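Local coordinates for protein exodeoxyribonuclease 10 (Escherichia coli, PDB 4FZX) that degrades single- and double-stranded DNA from the 3' end as a magnesium-dependent DEDDh-family exonuclease with roles in DNA repair, at residues T9-S21 with M33-A47. Numbering follows the deposited sequence.
Sequences TCGLQGGIVEIAS and MSHLVRPDRPISPQA. With nucleotides of chain A.
Two donors of a single residue grip the carbonyl of Cys10: Ser44 OG lies 2.8 Å from Cys10 O, and Ser44 N reaches the same oxygen on a lone pair, in the carbonyl plane. The serine also illustrates how an N-cap can do double duty. Its OG sits between its own backbone N and carbonyl carbon (chi1 77°), a torsion that lets it accept from Ala47 N in the first turn of helix 45-51 while donating to the loop. Beside it, Ala47 CB packs on Cys10 O, and Cys10 SG presses against Pro39 CB at 3.3 Å. Next to this, Val17 CG1 meets Ile43 CG1 at 3.7 Å.

Arg41 lays one face of its guanidinium over the Gly14-Gly15 peptide, just past the type I turn from Gly11 to Gly14, with Gly14 C above the centre and Gly15 N offset toward the rim. Asp40 holds the group side-on: Asp40 OD1 takes Arg41 NE at 2.7 Å in a salt bridge, and OD2 takes NH2. With an alanine in place of Arg41, the Asp40 carboxylate is likely to lose its charged mate and the Gly14-Gly15 peptide the flat group stacked over it.

Beyond the loop, strands 18-21 and 33-36 run antiparallel at 177° in the hairpin that forms one edge of the DnaQ-type, RNase H-like sheet. Ile19 and His35 exchange two nearly straight backbone bonds, and Val17 and Glu18 both face Glu8 in a classic beta bulge. The carboxylate of Glu18 turns to Arg135 and the backbone of Ala136.

At the Cys10 end, residues of the strand end, the loop and the helix meet the DNA. Thr9 N donates to O3' of DG17 of chain A (3.2 Å), Leu12 CD2 rests against its base at N9, 3.5 Å away, and Gln46 OE1 accepts from N2 of that guanine at 2.8 Å.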
ATOM      1  N   THR C   9       8.095 -15.105 -35.891  1.00  9.03           N
ATOM      2  CA  THR C   9       9.506 -14.744 -35.990  1.00  7.98           C
ATOM      3  C   THR C   9      10.397 -15.983 -36.108  1.00  8.88           C
ATOM      4  O   THR C   9       9.956 -17.113 -35.916  1.00  7.94           O
ATOM      5  CB  THR C   9       9.972 -13.923 -34.761  1.00  8.33           C
ATOM      6  OG1 THR C   9       9.691 -14.651 -33.564  1.00  9.82           O
ATOM      7  CG2 THR C   9       9.264 -12.545 -34.700  1.00  7.08           C
ATOM      8  N   CYS C  10      11.662 -15.755 -36.425  1.00  9.97           N
ATOM      9  CA  CYS C  10      12.653 -16.816 -36.465  1.00 10.65           C
ATOM     10  C   CYS C  10      13.044 -17.299 -35.082  1.00 10.99           C
ATOM     11  O   CYS C  10      13.778 -18.269 -34.942  1.00 13.25           O
ATOM     12  CB  CYS C  10      13.894 -16.335 -37.215  1.00 10.13           C
ATOM     13  SG  CYS C  10      13.559 -15.898 -38.923  1.00 11.31           S
ATOM     14  N   GLY C  11      12.563 -16.622 -34.056  1.00 12.48           N
ATOM     15  CA  GLY C  11      12.997 -16.904 -32.693  1.00 11.38           C
ATOM     16  C   GLY C  11      12.808 -15.660 -31.863  1.00 12.16           C
ATOM     17  O   GLY C  11      12.187 -14.702 -32.307  1.00 12.00           O
ATOM     18  N   LEU C  12      13.320 -15.684 -30.640  1.00 13.03           N
ATOM     19  CA  LEU C  12      12.967 -14.688 -29.651  1.00 14.64           C
ATOM     20  C   LEU C  12      13.788 -13.418 -29.793  1.00 15.54           C
ATOM     21  O   LEU C  12      13.401 -12.368 -29.276  1.00 16.52           O
ATOM     22  CB  LEU C  12      13.111 -15.259 -28.240  1.00 15.36           C
ATOM     23  CG  LEU C  12      11.995 -16.234 -27.855  1.00 16.40           C
ATOM     24  CD1 LEU C  12      12.206 -16.763 -26.430  1.00 14.70           C
ATOM     25  CD2 LEU C  12      10.627 -15.569 -28.012  1.00 11.68           C
ATOM     26  N   GLN C  13      14.894 -13.505 -30.533  1.00 16.03           N
ATOM     27  CA  GLN C  13      15.658 -12.321 -30.904  1.00 17.66           C
ATOM     28  C   GLN C  13      15.128 -11.598 -32.148  1.00 16.71           C
ATOM     29  O   GLN C  13      15.562 -10.493 -32.455  1.00 15.43           O
ATOM     30  CB  GLN C  13      17.130 -12.667 -31.079  1.00 18.84           C
ATOM     31  CG  GLN C  13      17.838 -12.968 -29.767  1.00 25.64           C
ATOM     32  CD  GLN C  13      17.370 -14.274 -29.149  1.00 32.43           C
ATOM     33  OE1 GLN C  13      17.524 -15.346 -29.743  1.00 32.97           O
ATOM     34  NE2 GLN C  13      16.785 -14.191 -27.955  1.00 34.81           N
ATOM     35  N   GLY C  14      14.185 -12.212 -32.856  1.00 15.21           N
ATOM     36  CA  GLY C  14      13.589 -11.564 -34.028  1.00 14.20           C
ATOM     37  C   GLY C  14      13.846 -12.264 -35.356  1.00 14.04           C
ATOM     38  O   GLY C  14      14.071 -13.483 -35.409  1.00 12.89           O
ATOM     39  N   GLY C  15      13.794 -11.490 -36.439  1.00 13.06           N
ATOM     40  CA  GLY C  15      13.617 -12.057 -37.771  1.00 12.00           C
ATOM     41  C   GLY C  15      12.155 -12.399 -38.015  1.00 11.41           C
ATOM     42  O   GLY C  15      11.569 -13.195 -37.290  1.00 12.09           O
ATOM     43  N   ILE C  16      11.569 -11.788 -39.034  1.00 10.48           N
ATOM     44  CA  ILE C  16      10.129 -11.805 -39.217  1.00 10.40           C
ATOM     45  C   ILE C  16       9.771 -12.740 -40.349  1.00 10.81           C
ATOM     46  O   ILE C  16      10.322 -12.617 -41.454  1.00  9.91           O
ATOM     47  CB  ILE C  16       9.628 -10.422 -39.594  1.00 11.55           C
ATOM     48  CG1 ILE C  16      10.318  -9.362 -38.722  1.00 14.58           C
ATOM     49  CG2 ILE C  16       8.080 -10.361 -39.543  1.00  6.46           C
ATOM     50  CD1 ILE C  16       9.988  -9.487 -37.215  1.00 15.40           C
ATOM     51  N   VAL C  17       8.849 -13.669 -40.088  1.00  8.54           N
ATOM     52  CA  VAL C  17       8.381 -14.579 -41.132  1.00  8.03           C
ATOM     53  C   VAL C  17       6.924 -14.352 -41.475  1.00  8.49           C
ATOM     54  O   VAL C  17       6.469 -14.735 -42.555  1.00  9.72           O
ATOM     55  CB  VAL C  17       8.616 -16.072 -40.775  1.00  7.97           C
ATOM     56  CG1 VAL C  17      10.106 -16.341 -40.623  1.00 10.67           C
ATOM     57  CG2 VAL C  17       7.884 -16.450 -39.484  1.00  5.69           C
ATOM     58  N   GLU C  18       6.194 -13.708 -40.569  1.00  8.08           N
ATOM     59  CA  GLU C  18       4.810 -13.329 -40.837  1.00  8.14           C
ATOM     60  C   GLU C  18       4.411 -12.107 -40.002  1.00  8.37           C
ATOM     61  O   GLU C  18       4.781 -11.985 -38.843  1.00  7.83           O
ATOM     62  CB  GLU C  18       3.860 -14.502 -40.526  1.00  8.41           C
ATOM     63  CG  GLU C  18       2.516 -14.438 -41.268  1.00  8.90           C
ATOM     64  CD  GLU C  18       1.639 -15.675 -41.059  1.00 15.01           C
ATOM     65  OE1 GLU C  18       1.801 -16.380 -40.033  1.00 17.31           O
ATOM     66  OE2 GLU C  18       0.741 -15.916 -41.901  1.00 19.72           O
ATOM     67  N   ILE C  19       3.574 -11.255 -40.572  1.00  9.31           N
ATOM     68  CA  ILE C  19       2.928 -10.212 -39.805  1.00 10.29           C
ATOM     69  C   ILE C  19       1.472 -10.112 -40.234  1.00 11.45           C
ATOM     70  O   ILE C  19       1.117 -10.440 -41.387  1.00 13.38           O
ATOM     71  CB  ILE C  19       3.612  -8.865 -40.036  1.00 10.45           C
ATOM     72  CG1 ILE C  19       3.049  -7.806 -39.081  1.00 13.03           C
ATOM     73  CG2 ILE C  19       3.453  -8.431 -41.516  1.00 11.09           C
ATOM     74  CD1 ILE C  19       3.838  -6.475 -39.092  1.00 15.18           C
ATOM     75  N   ALA C  20       0.633  -9.633 -39.327  1.00 11.08           N
ATOM     76  CA  ALA C  20      -0.790  -9.497 -39.602  1.00 10.44           C
ATOM     77  C   ALA C  20      -1.402  -8.458 -38.670  1.00 10.91           C
ATOM     78  O   ALA C  20      -0.813  -8.128 -37.629  1.00  8.50           O
ATOM     79  CB  ALA C  20      -1.483 -10.832 -39.422  1.00 10.68           C
ATOM     80  N   SER C  21      -2.595  -7.973 -39.024  1.00 10.00           N
ATOM     81  CA  SER C  21      -3.364  -7.105 -38.134  1.00 11.59           C
ATOM     82  C   SER C  21      -4.874  -7.172 -38.385  1.00 12.06           C
ATOM     83  O   SER C  21      -5.325  -7.533 -39.473  1.00 12.55           O
ATOM     84  CB  SER C  21      -2.877  -5.645 -38.222  1.00 11.54           C
ATOM     85  OG  SER C  21      -3.284  -5.029 -39.430  1.00 13.32           O
HETATM   86  N   MSE C  33      -5.487  -8.091 -42.476  1.00 13.56           N
HETATM   87  CA  MSE C  33      -4.315  -7.922 -43.315  1.00 14.44           C
HETATM   88  C   MSE C  33      -3.257  -8.918 -42.817  1.00 12.27           C
HETATM   89  O   MSE C  33      -3.066  -9.050 -41.621  1.00 11.35           O
HETATM   90  CB  MSE C  33      -3.794  -6.482 -43.165  1.00 14.61           C
HETATM   91  CG  MSE C  33      -2.660  -6.119 -44.092  1.00 22.18           C
HETATM   92 SE   MSE C  33      -2.164  -4.214 -43.994  1.00 40.73          SE
HETATM   93  CE  MSE C  33      -3.848  -3.393 -44.448  1.00 16.90           C
ATOM     94  N   SER C  34      -2.607  -9.637 -43.727  1.00 11.22           N
ATOM     95  CA  SER C  34      -1.465 -10.473 -43.359  1.00 11.34           C
ATOM     96  C   SER C  34      -0.469 -10.575 -44.483  1.00 10.70           C
ATOM     97  O   SER C  34      -0.829 -10.543 -45.666  1.00  9.99           O
ATOM     98  CB  SER C  34      -1.912 -11.880 -42.945  1.00 11.41           C
ATOM     99  OG  SER C  34      -2.633 -12.516 -43.989  1.00 13.96           O
ATOM    100  N   HIS C  35       0.791 -10.711 -44.114  1.00  8.90           N
ATOM    101  CA  HIS C  35       1.820 -10.991 -45.089  1.00 10.05           C
ATOM    102  C   HIS C  35       2.748 -12.030 -44.501  1.00 11.30           C
ATOM    103  O   HIS C  35       3.222 -11.872 -43.353  1.00 11.31           O
ATOM    104  CB  HIS C  35       2.646  -9.734 -45.394  1.00  9.37           C
ATOM    105  CG  HIS C  35       1.861  -8.635 -46.026  1.00 11.27           C
ATOM    106  ND1 HIS C  35       1.062  -7.777 -45.298  1.00  9.21           N
ATOM    107  CD2 HIS C  35       1.711  -8.282 -47.326  1.00  9.84           C
ATOM    108  CE1 HIS C  35       0.488  -6.916 -46.121  1.00 11.39           C
ATOM    109  NE2 HIS C  35       0.883  -7.187 -47.353  1.00 13.00           N
ATOM    110  N   LEU C  36       3.103 -13.019 -45.322  1.00  8.97           N
ATOM    111  CA  LEU C  36       4.317 -13.773 -45.085  1.00  9.54           C
ATOM    112  C   LEU C  36       5.516 -12.935 -45.490  1.00  9.54           C
ATOM    113  O   LEU C  36       5.470 -12.216 -46.490  1.00  9.85           O
ATOM    114  CB  LEU C  36       4.300 -15.086 -45.867  1.00  9.20           C
ATOM    115  CG  LEU C  36       3.386 -16.152 -45.276  1.00 10.52           C
ATOM    116  CD1 LEU C  36       2.890 -17.113 -46.373  1.00  8.53           C
ATOM    117  CD2 LEU C  36       4.123 -16.895 -44.162  1.00  7.94           C
ATOM    118  N   VAL C  37       6.617 -13.123 -44.780  1.00  9.11           N
ATOM    119  CA  VAL C  37       7.734 -12.221 -44.870  1.00 10.68           C
ATOM    120  C   VAL C  37       9.037 -13.013 -44.935  1.00 11.94           C
ATOM    121  O   VAL C  37       9.212 -13.998 -44.204  1.00 11.19           O
ATOM    122  CB  VAL C  37       7.796 -11.297 -43.640  1.00 11.25           C
ATOM    123  CG1 VAL C  37       9.100 -10.482 -43.641  1.00  6.34           C
ATOM    124  CG2 VAL C  37       6.578 -10.400 -43.590  1.00 10.60           C
ATOM    125  N   ARG C  38       9.945 -12.575 -45.803  1.00 10.98           N
ATOM    126  CA  ARG C  38      11.280 -13.144 -45.859  1.00 13.33           C
ATOM    127  C   ARG C  38      12.152 -12.615 -44.718  1.00 13.38           C
ATOM    128  O   ARG C  38      12.376 -11.432 -44.615  1.00 14.96           O
ATOM    129  CB  ARG C  38      11.923 -12.818 -47.199  1.00 13.45           C
ATOM    130  CG  ARG C  38      13.212 -13.568 -47.480  1.00 15.08           C
ATOM    131  CD  ARG C  38      13.755 -13.115 -48.808  1.00 20.77           C
ATOM    132  NE  ARG C  38      15.033 -13.736 -49.140  1.00 27.72           N
ATOM    133  CZ  ARG C  38      15.751 -13.422 -50.215  1.00 31.70           C
ATOM    134  NH1 ARG C  38      15.326 -12.477 -51.052  1.00 28.93           N
ATOM    135  NH2 ARG C  38      16.902 -14.040 -50.451  1.00 35.24           N
ATOM    136  N   PRO C  39      12.642 -13.505 -43.854  1.00 14.26           N
ATOM    137  CA  PRO C  39      13.317 -13.023 -42.652  1.00 14.62           C
ATOM    138  C   PRO C  39      14.772 -12.625 -42.922  1.00 15.38           C
ATOM    139  O   PRO C  39      15.340 -13.016 -43.930  1.00 14.20           O
ATOM    140  CB  PRO C  39      13.269 -14.241 -41.727  1.00 12.92           C
ATOM    141  CG  PRO C  39      13.297 -15.396 -42.665  1.00 13.09           C
ATOM    142  CD  PRO C  39      12.516 -14.976 -43.873  1.00 12.94           C
ATOM    143  N   ASP C  40      15.367 -11.866 -42.005  1.00 17.00           N
ATOM    144  CA  ASP C  40      16.737 -11.405 -42.165  1.00 18.57           C
ATOM    145  C   ASP C  40      17.732 -12.472 -41.680  1.00 19.29           C
ATOM    146  O   ASP C  40      18.928 -12.213 -41.572  1.00 20.68           O
ATOM    147  CB  ASP C  40      16.954 -10.085 -41.403  1.00 19.29           C
ATOM    148  CG  ASP C  40      16.692 -10.212 -39.890  1.00 22.56           C
ATOM    149  OD1 ASP C  40      16.379 -11.321 -39.408  1.00 24.92           O
ATOM    150  OD2 ASP C  40      16.792  -9.192 -39.180  1.00 28.81           O
ATOM    151  N   ARG C  41      17.224 -13.656 -41.358  1.00 18.90           N
ATOM    152  CA  ARG C  41      18.034 -14.683 -40.723  1.00 18.87           C
ATOM    153  C   ARG C  41      17.321 -16.024 -40.812  1.00 18.86           C
ATOM    154  O   ARG C  41      16.130 -16.068 -41.117  1.00 19.18           O
ATOM    155  CB  ARG C  41      18.301 -14.319 -39.262  1.00 17.85           C
ATOM    156  CG  ARG C  41      17.121 -14.586 -38.339  1.00 18.79           C
ATOM    157  CD  ARG C  41      17.314 -13.895 -37.004  1.00 18.93           C
ATOM    158  NE  ARG C  41      17.310 -12.446 -37.156  1.00 20.32           N
ATOM    159  CZ  ARG C  41      17.527 -11.591 -36.165  1.00 21.83           C
ATOM    160  NH1 ARG C  41      17.744 -12.043 -34.928  1.00 20.70           N
ATOM    161  NH2 ARG C  41      17.503 -10.284 -36.405  1.00 17.22           N
ATOM    162  N   PRO C  42      18.042 -17.126 -40.532  1.00 18.28           N
ATOM    163  CA  PRO C  42      17.423 -18.446 -40.625  1.00 17.30           C
ATOM    164  C   PRO C  42      16.332 -18.630 -39.572  1.00 16.84           C
ATOM    165  O   PRO C  42      16.438 -18.104 -38.466  1.00 16.90           O
ATOM    166  CB  PRO C  42      18.593 -19.417 -40.354  1.00 17.73           C
ATOM    167  CG  PRO C  42      19.856 -18.560 -40.383  1.00 19.37           C
ATOM    168  CD  PRO C  42      19.409 -17.191 -39.984  1.00 18.46           C
ATOM    169  N   ILE C  43      15.302 -19.398 -39.909  1.00 15.73           N
ATOM    170  CA  ILE C  43      14.268 -19.756 -38.950  1.00 15.43           C
ATOM    171  C   ILE C  43      14.771 -20.885 -38.043  1.00 16.24           C
ATOM    172  O   ILE C  43      15.151 -21.957 -38.528  1.00 17.04           O
ATOM    173  CB  ILE C  43      13.007 -20.250 -39.672  1.00 14.76           C
ATOM    174  CG1 ILE C  43      12.489 -19.193 -40.643  1.00 14.03           C
ATOM    175  CG2 ILE C  43      11.935 -20.687 -38.677  1.00 13.66           C
ATOM    176  CD1 ILE C  43      11.570 -19.762 -41.696  1.00 15.11           C
ATOM    177  N   SER C  44      14.717 -20.668 -36.734  1.00 15.13           N
ATOM    178  CA  SER C  44      15.130 -21.695 -35.776  1.00 15.36           C
ATOM    179  C   SER C  44      14.109 -22.820 -35.676  1.00 15.17           C
ATOM    180  O   SER C  44      12.916 -22.591 -35.806  1.00 14.39           O
ATOM    181  CB  SER C  44      15.359 -21.079 -34.400  1.00 14.60           C
ATOM    182  OG  SER C  44      14.125 -20.818 -33.747  1.00 17.18           O
ATOM    183  N   PRO C  45      14.578 -24.044 -35.408  1.00 16.87           N
ATOM    184  CA  PRO C  45      13.654 -25.182 -35.338  1.00 16.52           C
ATOM    185  C   PRO C  45      12.657 -25.055 -34.190  1.00 16.87           C
ATOM    186  O   PRO C  45      11.544 -25.570 -34.270  1.00 17.66           O
ATOM    187  CB  PRO C  45      14.586 -26.394 -35.117  1.00 16.61           C
ATOM    188  CG  PRO C  45      15.957 -25.817 -34.831  1.00 18.80           C
ATOM    189  CD  PRO C  45      15.990 -24.474 -35.475  1.00 17.42           C
ATOM    190  N   GLN C  46      13.060 -24.376 -33.123  1.00 16.89           N
ATOM    191  CA  GLN C  46      12.178 -24.114 -32.015  1.00 17.77           C
ATOM    192  C   GLN C  46      11.023 -23.192 -32.449  1.00 16.88           C
ATOM    193  O   GLN C  46       9.865 -23.468 -32.164  1.00 16.95           O
ATOM    194  CB  GLN C  46      12.978 -23.514 -30.848  1.00 19.01           C
ATOM    195  CG  GLN C  46      12.241 -23.457 -29.513  1.00 26.23           C
ATOM    196  CD  GLN C  46      13.182 -23.176 -28.314  1.00 37.71           C
ATOM    197  OE1 GLN C  46      13.853 -22.132 -28.252  1.00 36.82           O
ATOM    198  NE2 GLN C  46      13.208 -24.104 -27.354  1.00 38.90           N
ATOM    199  N   ALA C  47      11.340 -22.139 -33.195  1.00 15.08           N
ATOM    200  CA  ALA C  47      10.315 -21.241 -33.747  1.00 13.97           C
ATOM    201  C   ALA C  47       9.480 -21.956 -34.820  1.00 12.51           C
ATOM    202  O   ALA C  47       8.256 -21.831 -34.866  1.00 11.25           O
ATOM    203  CB  ALA C  47      10.980 -19.963 -34.341  1.00 12.17           C
TER
ATOM    204  P    DG A  17       3.998 -15.348 -29.829  1.00 10.08           P
ATOM    205  OP1  DG A  17       3.127 -14.884 -30.926  1.00 14.68           O
ATOM    206  OP2  DG A  17       3.499 -16.406 -28.930  1.00 11.88           O
ATOM    207  O5'  DG A  17       5.407 -15.789 -30.407  1.00 12.51           O
ATOM    208  C5'  DG A  17       6.059 -14.954 -31.342  1.00 11.45           C
ATOM    209  C4'  DG A  17       7.213 -15.659 -32.021  1.00 11.09           C
ATOM    210  O4'  DG A  17       8.267 -15.816 -31.063  1.00 12.62           O
ATOM    211  C3'  DG A  17       6.945 -17.060 -32.558  1.00 12.15           C
ATOM    212  O3'  DG A  17       6.447 -16.944 -33.879  1.00 14.84           O
ATOM    213  C2'  DG A  17       8.341 -17.682 -32.551  1.00 11.40           C
ATOM    214  C1'  DG A  17       8.985 -16.999 -31.349  1.00 17.06           C
ATOM    215  N9   DG A  17       8.899 -17.787 -30.142  1.00 17.95           N
ATOM    216  C8   DG A  17       7.854 -17.801 -29.250  1.00 16.69           C
ATOM    217  N7   DG A  17       8.054 -18.602 -28.250  1.00 18.30           N
ATOM    218  C5   DG A  17       9.318 -19.128 -28.499  1.00 20.90           C
ATOM    219  C6   DG A  17      10.064 -20.048 -27.743  1.00 25.48           C
ATOM    220  O6   DG A  17       9.734 -20.566 -26.666  1.00 28.05           O
ATOM    221  N1   DG A  17      11.291 -20.338 -28.346  1.00 27.29           N
ATOM    222  C2   DG A  17      11.739 -19.785 -29.538  1.00 29.32           C
ATOM    223  N2   DG A  17      12.953 -20.183 -29.981  1.00 30.62           N
ATOM    224  N3   DG A  17      11.031 -18.921 -30.262  1.00 20.68           N
ATOM    225  C4   DG A  17       9.841 -18.651 -29.671  1.00 18.76           C
ATOM    226  P    DA A  16       2.625 -15.831 -24.571  1.00 10.99           P
ATOM    227  OP1  DA A  16       1.301 -15.540 -25.155  1.00 13.51           O
ATOM    228  OP2  DA A  16       3.134 -17.219 -24.373  1.00 16.88           O
ATOM    229  O5'  DA A  16       3.716 -15.011 -25.418  1.00 12.82           O
ATOM    230  C5'  DA A  16       3.480 -13.672 -25.804  1.00  9.29           C
ATOM    231  C4'  DA A  16       4.610 -13.178 -26.702  1.00  9.43           C
ATOM    232  O4'  DA A  16       5.762 -12.857 -25.871  1.00 10.64           O
ATOM    233  C3'  DA A  16       5.118 -14.204 -27.722  1.00 12.80           C
ATOM    234  O3'  DA A  16       4.398 -14.073 -28.973  1.00  9.30           O
ATOM    235  C2'  DA A  16       6.598 -13.834 -27.863  1.00  9.16           C
ATOM    236  C1'  DA A  16       6.942 -13.326 -26.468  1.00 11.51           C
ATOM    237  N9   DA A  16       7.505 -14.371 -25.647  1.00 14.42           N
ATOM    238  C8   DA A  16       6.999 -15.609 -25.419  1.00 19.10           C
ATOM    239  N7   DA A  16       7.787 -16.373 -24.708  1.00 20.55           N
ATOM    240  C5   DA A  16       8.874 -15.571 -24.452  1.00 15.96           C
ATOM    241  C6   DA A  16      10.068 -15.812 -23.761  1.00 19.96           C
ATOM    242  N6   DA A  16      10.348 -16.969 -23.155  1.00 19.71           N
ATOM    243  N1   DA A  16      10.968 -14.817 -23.733  1.00 25.01           N
ATOM    244  C2   DA A  16      10.680 -13.661 -24.360  1.00 26.61           C
ATOM    245  N3   DA A  16       9.591 -13.322 -25.056  1.00 19.36           N
ATOM    246  C4   DA A  16       8.725 -14.342 -25.047  1.00 17.27           C
TER
HETATM  247  O   HOH W   1      13.245  -9.989 -40.628  1.00 18.27           O